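Local coordinates for protein alginate lyase (Bacteroides ovatus, PDB 3NFV) that probably cleaves alginate or a related uronate polysaccharide by beta-elimination, at residues Gly164-Tyr169 / Gly223-Val228. Numbering follows the deposited sequence.
Sequences GMIDIY and GLAYDV
Ala225 is the point where the two segments close up: its methyl CB meets Ile166 CD1 at 3.4 Å, tighter than usual for two carbons, and also lies 3.9 Å from Tyr169 CE1, set obliquely to that ring. Tyr169 has CG anti to the backbone N (chi1 -170°), which carries the phenol across to helix 221-236. There the edge of the ring faces the carbonyl oxygen Ala225 O in plane, while Tyr169 OH comes 3.4 Å from Val228 CG1. Met165, a selenomethionine, brings CG to the edge of the Tyr226 ring, near its plane, 4.4 Å from Tyr226 CD2. No hydrogen bond joins the two segments through this apolar seam, but just beyond it the side-chain amide of Gln229 hydrogen-bonds to the carbonyl oxygen of Met165, tying the loop to the same helix. The polar end of Tyr169 is held from helix 274-294, where its hydroxyl hydrogen-bonds to the Asp287 carboxylate and its ring meets that of His284. A leucine here, lacking hydroxyl and ring, would probably leave Asp287 without this partner and open a gap beside Val228. The contact thus packs the loop before helix 171-180 against helix 221-236 of the largely helical alginate lyase domain, consistent with the (alpha/alpha) toroid fold of the six-hairpin clan.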
# COMPACT_ATOMS: atom_id res chain seq x y z
N GLY A 164 0.66 -0.75 13.60
CA GLY A 164 1.25 0.44 12.96
C GLY A 164 2.04 0.20 11.67
O GLY A 164 2.32 1.14 10.90
N MSE A 165 2.47 -1.05 11.46
CA MSE A 165 3.16 -1.42 10.21
C MSE A 165 2.32 -1.15 8.96
O MSE A 165 2.85 -0.92 7.86
CB MSE A 165 3.50 -2.94 10.19
CG MSE A 165 4.77 -3.38 10.93
SE MSE A 165 6.36 -2.78 10.01
CE MSE A 165 5.87 -2.94 8.13
N ILE A 166 0.99 -1.20 9.09
CA ILE A 166 0.14 -0.96 7.91
C ILE A 166 0.27 0.50 7.42
O ILE A 166 0.02 0.78 6.24
CB ILE A 166 -1.36 -1.37 8.16
CG1 ILE A 166 -2.04 -1.75 6.85
CG2 ILE A 166 -2.13 -0.26 8.86
CD1 ILE A 166 -1.51 -3.05 6.24
N ASP A 167 0.70 1.41 8.32
CA ASP A 167 0.84 2.85 8.01
C ASP A 167 1.77 3.11 6.85
O ASP A 167 1.56 4.04 6.12
CB ASP A 167 1.37 3.65 9.19
CG ASP A 167 0.39 3.74 10.38
OD1 ASP A 167 -0.63 3.00 10.40
OD2 ASP A 167 0.66 4.57 11.29
N ILE A 168 2.79 2.27 6.66
CA ILE A 168 3.76 2.52 5.58
C ILE A 168 3.59 1.56 4.39
O ILE A 168 4.53 1.36 3.59
CB ILE A 168 5.22 2.44 6.16
CG1 ILE A 168 5.53 1.08 6.77
CG2 ILE A 168 5.44 3.58 7.19
CD1 ILE A 168 7.03 0.69 6.78
N TYR A 169 2.43 0.91 4.28
CA TYR A 169 2.23 -0.05 3.17
C TYR A 169 2.53 0.60 1.80
O TYR A 169 3.05 -0.04 0.90
CB TYR A 169 0.80 -0.60 3.16
CG TYR A 169 0.64 -1.76 2.17
CD1 TYR A 169 0.97 -3.05 2.52
CD2 TYR A 169 0.25 -1.53 0.85
CE1 TYR A 169 0.83 -4.12 1.60
CE2 TYR A 169 0.13 -2.55 -0.06
CZ TYR A 169 0.43 -3.86 0.32
OH TYR A 169 0.30 -4.88 -0.60
N GLY A 223 -1.18 -9.34 8.84
CA GLY A 223 -0.15 -10.37 8.62
C GLY A 223 0.20 -10.53 7.14
O GLY A 223 1.39 -10.61 6.76
N LEU A 224 -0.83 -10.64 6.31
CA LEU A 224 -0.66 -10.80 4.87
C LEU A 224 0.10 -9.58 4.30
O LEU A 224 1.07 -9.74 3.58
CB LEU A 224 -2.02 -10.95 4.19
CG LEU A 224 -2.03 -11.42 2.72
CD1 LEU A 224 -3.24 -12.29 2.41
CD2 LEU A 224 -1.99 -10.22 1.79
N ALA A 225 -0.33 -8.39 4.69
CA ALA A 225 0.34 -7.13 4.33
C ALA A 225 1.78 -7.06 4.82
O ALA A 225 2.63 -6.54 4.14
CB ALA A 225 -0.45 -5.90 4.82
N TYR A 226 2.07 -7.60 6.00
CA TYR A 226 3.43 -7.62 6.52
C TYR A 226 4.38 -8.33 5.60
O TYR A 226 5.48 -7.85 5.33
CB TYR A 226 3.46 -8.28 7.89
CG TYR A 226 4.83 -8.39 8.48
CD1 TYR A 226 5.64 -9.45 8.18
CD2 TYR A 226 5.33 -7.38 9.31
CE1 TYR A 226 6.89 -9.55 8.69
CE2 TYR A 226 6.56 -7.47 9.83
CZ TYR A 226 7.35 -8.55 9.54
OH TYR A 226 8.59 -8.64 10.06
N ASP A 227 3.95 -9.48 5.09
CA ASP A 227 4.81 -10.28 4.24
C ASP A 227 5.07 -9.56 2.93
O ASP A 227 6.19 -9.66 2.38
CB ASP A 227 4.19 -11.65 3.93
CG ASP A 227 4.33 -12.65 5.07
OD1 ASP A 227 4.90 -12.32 6.13
OD2 ASP A 227 3.85 -13.82 4.87
N VAL A 228 4.03 -8.90 2.38
CA VAL A 228 4.20 -8.15 1.11
C VAL A 228 5.27 -7.02 1.27
O VAL A 228 6.14 -6.81 0.43
CB VAL A 228 2.86 -7.52 0.57
CG1 VAL A 228 3.11 -6.71 -0.75
CG2 VAL A 228 1.77 -8.61 0.38